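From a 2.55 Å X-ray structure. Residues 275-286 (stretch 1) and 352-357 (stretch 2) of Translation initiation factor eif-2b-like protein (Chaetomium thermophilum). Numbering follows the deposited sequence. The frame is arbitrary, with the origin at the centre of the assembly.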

ATOM      1  N   ASN A 275      -7.817  12.049  -7.602  1.00 38.74           N
ATOM      2  CA  ASN A 275      -8.784  11.499  -8.532  1.00 39.35           C
ATOM      3  C   ASN A 275      -9.977  10.865  -7.799  1.00 40.06           C
ATOM      4  O   ASN A 275     -11.106  10.971  -8.264  1.00 43.02           O
ATOM      5  CB  ASN A 275      -8.079  10.523  -9.482  1.00 37.94           C
ATOM      6  CG  ASN A 275      -7.183  11.248 -10.475  1.00 38.92           C
ATOM      7  OD1 ASN A 275      -7.082  12.475 -10.437  1.00 40.74           O
ATOM      8  ND2 ASN A 275      -6.504  10.499 -11.340  1.00 38.58           N
ATOM      9  N   ALA A 276      -9.746  10.258  -6.638  1.00 39.08           N
ATOM     10  CA  ALA A 276     -10.861   9.712  -5.848  1.00 40.98           C
ATOM     11  C   ALA A 276     -11.762  10.820  -5.269  1.00 43.62           C
ATOM     12  O   ALA A 276     -12.985  10.660  -5.197  1.00 45.72           O
ATOM     13  CB  ALA A 276     -10.338   8.818  -4.726  1.00 41.91           C
ATOM     14  N   ALA A 277     -11.151  11.940  -4.877  1.00 43.99           N
ATOM     15  CA  ALA A 277     -11.871  13.097  -4.355  1.00 46.19           C
ATOM     16  C   ALA A 277     -12.825  13.708  -5.391  1.00 49.23           C
ATOM     17  O   ALA A 277     -13.790  14.410  -5.044  1.00 50.15           O
ATOM     18  CB  ALA A 277     -10.874  14.154  -3.866  1.00 47.91           C
ATOM     19  N   GLN A 278     -12.519  13.489  -6.664  1.00 51.70           N
ATOM     20  CA  GLN A 278     -13.391  13.916  -7.760  1.00 55.74           C
ATOM     21  C   GLN A 278     -14.749  13.226  -7.663  1.00 55.10           C
ATOM     22  O   GLN A 278     -15.770  13.776  -8.068  1.00 57.59           O
ATOM     23  CB  GLN A 278     -12.740  13.623  -9.109  1.00 57.66           C
ATOM     24  CG  GLN A 278     -11.745  14.667  -9.534  1.00 61.27           C
ATOM     25  CD  GLN A 278     -11.050  14.291 -10.822  1.00 63.83           C
ATOM     26  OE1 GLN A 278     -11.184  13.164 -11.305  1.00 65.97           O
ATOM     27  NE2 GLN A 278     -10.259  15.209 -11.356  1.00 64.55           N
ATOM     28  N   SER A 279     -14.735  11.994  -7.172  1.00 53.06           N
ATOM     29  CA  SER A 279     -15.947  11.222  -6.974  1.00 56.10           C
ATOM     30  C   SER A 279     -16.825  11.782  -5.861  1.00 61.93           C
ATOM     31  O   SER A 279     -18.020  11.518  -5.828  1.00 72.12           O
ATOM     32  CB  SER A 279     -15.612   9.768  -6.679  1.00 52.05           C
ATOM     33  OG  SER A 279     -15.536   9.037  -7.882  1.00 51.19           O
ATOM     34  N   ILE A 280     -16.217  12.475  -4.905  1.00 57.17           N
ATOM     35  CA  ILE A 280     -16.964  13.052  -3.801  1.00 54.32           C
ATOM     36  C   ILE A 280     -17.603  14.377  -4.176  1.00 57.60           C
ATOM     37  O   ILE A 280     -16.969  15.227  -4.772  1.00 59.78           O
ATOM     38  CB  ILE A 280     -16.075  13.189  -2.570  1.00 50.53           C
ATOM     39  CG1 ILE A 280     -15.582  11.795  -2.174  1.00 45.69           C
ATOM     40  CG2 ILE A 280     -16.837  13.848  -1.419  1.00 52.28           C
ATOM     41  CD1 ILE A 280     -14.624  11.784  -1.058  1.00 45.66           C
ATOM     42  N   ASN A 281     -18.872  14.535  -3.822  1.00 59.40           N
ATOM     43  CA  ASN A 281     -19.640  15.715  -4.202  1.00 63.07           C
ATOM     44  C   ASN A 281     -20.337  16.299  -3.000  1.00 62.64           C
ATOM     45  O   ASN A 281     -20.469  15.623  -1.985  1.00 60.45           O
ATOM     46  CB  ASN A 281     -20.678  15.343  -5.253  1.00 67.00           C
ATOM     47  CG  ASN A 281     -20.056  14.928  -6.555  1.00 67.81           C
ATOM     48  OD1 ASN A 281     -19.306  15.678  -7.174  1.00 71.46           O
ATOM     49  ND2 ASN A 281     -20.291  13.681  -6.933  1.00 66.73           N
ATOM     50  N   ASP A 282     -20.821  17.529  -3.120  1.00 64.97           N
ATOM     51  CA  ASP A 282     -21.482  18.180  -1.993  1.00 66.48           C
ATOM     52  C   ASP A 282     -22.744  17.416  -1.608  1.00 63.68           C
ATOM     53  O   ASP A 282     -23.551  17.057  -2.466  1.00 63.58           O
ATOM     54  CB  ASP A 282     -21.845  19.623  -2.337  1.00 70.85           C
ATOM     55  CG  ASP A 282     -20.835  20.610  -1.828  1.00 72.16           C
ATOM     56  OD1 ASP A 282     -20.179  20.303  -0.819  1.00 70.87           O
ATOM     57  OD2 ASP A 282     -20.707  21.700  -2.421  1.00 75.40           O
ATOM     58  N   GLY A 283     -22.914  17.190  -0.310  1.00 61.82           N
ATOM     59  CA  GLY A 283     -24.060  16.457   0.205  1.00 61.27           C
ATOM     60  C   GLY A 283     -23.913  14.941   0.244  1.00 58.33           C
ATOM     61  O   GLY A 283     -24.851  14.244   0.607  1.00 58.74           O
ATOM     62  N   ASP A 284     -22.742  14.428  -0.117  1.00 56.13           N
ATOM     63  CA  ASP A 284     -22.509  12.979  -0.112  1.00 55.92           C
ATOM     64  C   ASP A 284     -22.389  12.434   1.303  1.00 55.13           C
ATOM     65  O   ASP A 284     -21.987  13.132   2.240  1.00 54.89           O
ATOM     66  CB  ASP A 284     -21.217  12.622  -0.882  1.00 54.50           C
ATOM     67  CG  ASP A 284     -21.421  12.508  -2.391  1.00 56.17           C
ATOM     68  OD1 ASP A 284     -20.425  12.223  -3.102  1.00 53.64           O
ATOM     69  OD2 ASP A 284     -22.552  12.728  -2.877  1.00 60.55           O
ATOM     70  N   THR A 285     -22.718  11.163   1.451  1.00 54.63           N
ATOM     71  CA  THR A 285     -22.374  10.461   2.667  1.00 53.33           C
ATOM     72  C   THR A 285     -21.413   9.364   2.309  1.00 48.53           C
ATOM     73  O   THR A 285     -21.669   8.550   1.444  1.00 50.08           O
ATOM     74  CB  THR A 285     -23.585   9.887   3.403  1.00 59.11           C
ATOM     75  OG1 THR A 285     -24.539  10.937   3.649  1.00 66.21           O
ATOM     76  CG2 THR A 285     -23.135   9.310   4.734  1.00 58.08           C
ATOM     77  N   ILE A 286     -20.283   9.371   2.976  1.00 45.39           N
ATOM     78  CA  ILE A 286     -19.219   8.424   2.711  1.00 43.19           C
ATOM     79  C   ILE A 286     -19.099   7.434   3.850  1.00 41.59           C
ATOM     80  O   ILE A 286     -19.164   7.827   5.014  1.00 45.21           O
ATOM     81  CB  ILE A 286     -17.851   9.131   2.530  1.00 49.35           C
ATOM     82  CG1 ILE A 286     -17.983  10.332   1.582  1.00 51.27           C
ATOM     83  CG2 ILE A 286     -16.819   8.144   2.059  1.00 46.64           C
ATOM     84  CD1 ILE A 286     -18.181   9.937   0.144  1.00 52.92           C
ATOM     85  N   ALA A 352     -27.826   5.153  -0.878  1.00 49.93           N
ATOM     86  CA  ALA A 352     -27.315   6.437  -1.359  1.00 50.96           C
ATOM     87  C   ALA A 352     -25.850   6.718  -0.984  1.00 51.32           C
ATOM     88  O   ALA A 352     -25.198   7.530  -1.628  1.00 51.58           O
ATOM     89  CB  ALA A 352     -28.193   7.553  -0.883  1.00 53.19           C
ATOM     90  N   SER A 353     -25.358   6.093   0.078  1.00 50.98           N
ATOM     91  CA  SER A 353     -23.989   6.336   0.554  1.00 51.88           C
ATOM     92  C   SER A 353     -22.925   5.809  -0.426  1.00 51.88           C
ATOM     93  O   SER A 353     -23.206   4.966  -1.286  1.00 51.49           O
ATOM     94  CB  SER A 353     -23.764   5.714   1.944  1.00 51.69           C
ATOM     95  OG  SER A 353     -23.607   4.299   1.866  1.00 50.80           O
ATOM     96  N   ASN A 354     -21.696   6.304  -0.288  1.00 51.45           N
ATOM     97  CA  ASN A 354     -20.594   5.735  -1.049  1.00 52.32           C
ATOM     98  C   ASN A 354     -19.530   5.153  -0.123  1.00 47.68           C
ATOM     99  O   ASN A 354     -19.052   5.823   0.784  1.00 47.84           O
ATOM    100  CB  ASN A 354     -19.960   6.801  -1.949  1.00 58.87           C
ATOM    101  CG  ASN A 354     -20.789   7.085  -3.186  1.00 66.22           C
ATOM    102  OD1 ASN A 354     -20.833   6.291  -4.117  1.00 71.35           O
ATOM    103  ND2 ASN A 354     -21.435   8.241  -3.203  1.00 68.44           N
ATOM    104  N   VAL A 355     -19.095   3.935  -0.409  1.00 43.49           N
ATOM    105  CA  VAL A 355     -18.130   3.270   0.439  1.00 39.39           C
ATOM    106  C   VAL A 355     -16.743   3.349  -0.211  1.00 37.75           C
ATOM    107  O   VAL A 355     -16.572   2.952  -1.357  1.00 37.41           O
ATOM    108  CB  VAL A 355     -18.523   1.795   0.662  1.00 38.22           C
ATOM    109  CG1 VAL A 355     -17.457   1.078   1.439  1.00 35.68           C
ATOM    110  CG2 VAL A 355     -19.887   1.675   1.351  1.00 39.81           C
ATOM    111  N   PHE A 356     -15.775   3.899   0.514  1.00 37.01           N
ATOM    112  CA  PHE A 356     -14.395   3.968   0.059  1.00 35.61           C
ATOM    113  C   PHE A 356     -13.576   3.070   0.953  1.00 37.39           C
ATOM    114  O   PHE A 356     -13.584   3.228   2.161  1.00 39.02           O
ATOM    115  CB  PHE A 356     -13.822   5.390   0.111  1.00 36.75           C
ATOM    116  CG  PHE A 356     -14.320   6.305  -0.973  1.00 38.78           C
ATOM    117  CD1 PHE A 356     -13.522   6.618  -2.055  1.00 40.47           C
ATOM    118  CD2 PHE A 356     -15.576   6.878  -0.894  1.00 40.47           C
ATOM    119  CE1 PHE A 356     -13.988   7.480  -3.058  1.00 42.99           C
ATOM    120  CE2 PHE A 356     -16.048   7.733  -1.897  1.00 40.95           C
ATOM    121  CZ  PHE A 356     -15.261   8.035  -2.969  1.00 41.25           C
ATOM    122  N   LEU A 357     -12.868   2.131   0.346  1.00 36.76           N
ATOM    123  CA  LEU A 357     -12.041   1.181   1.069  1.00 35.59           C
ATOM    124  C   LEU A 357     -10.610   1.137   0.536  1.00 38.08           C
ATOM    125  O   LEU A 357     -10.366   1.372  -0.651  1.00 41.59           O
ATOM    126  CB  LEU A 357     -12.685  -0.202   0.983  1.00 34.09           C
ATOM    127  CG  LEU A 357     -13.747  -0.719   1.971  1.00 38.29           C
ATOM    128  CD1 LEU A 357     -14.239   0.200   3.110  1.00 39.78           C
ATOM    129  CD2 LEU A 357     -14.886  -1.491   1.275  1.00 38.35           C
TER
HETATM  130  O   HOH W   1     -24.018   9.689  -0.944  1.00 55.70           O

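The backbone contact is a short parallel pairing of two strands, with Ile-286 bridged to Asn-354. One direct hydrogen bond crosses it, from Asn-354 N to Thr-285 O, at 2.8 Å and nearly straight. The same carbonyl also receives a CA-H...O contact, with Ser-353 CA 3.3 Å from Thr-285 O. A second such contact brings Ile-286 CA to 3.2 Å from Asn-354 O.

A water extends the backbone link beyond the strand pairing, to the loop residue Ala-352. Water 1 accepts from Thr-285 N at 3.1 Å and donates to Ala-352 O at 2.6 Å.

The apolar contact centres on Phe-356, whose CA-to-CB bond points toward stretch 1 and which has the largest covered area of any residue here. Ile-286 CG2 lies 3.4 Å from Phe-356 CD2. The CA-to-CB bond of Ile-280 runs sideways to stretch 2, but the end of its side chain comes nearer, placing CG1 3.9 Å from Phe-356 CZ. On the helix, Ala-276 CB is 4.2 Å from Phe-356 CE1, and Ala-276 O is slightly closer to that atom, at 4.0 Å. Ser-279 CB meets the ring edge, 4.1 Å from Phe-356 CZ. Phe-356 thus ties the strand to the helix and the loop after it, and its ring is buried among largely apolar neighbours.

Ile-286 and Asn-354 place their side chains on the same face of the sheet. There Ile-286 CD1 packs 4.2 Å from Asn-354 CB, so the aliphatic part of the asparagine serves the contact.

Polar side chains add no direct hydrogen bond across the stretches. Asp-284 OD1 instead accepts from Asn-281 N at 2.9 Å, bracing the type II turn that leads into the strand. Gly-283 suits that turn: at its positive phi, a CB would jam against the preceding carbonyl oxygen.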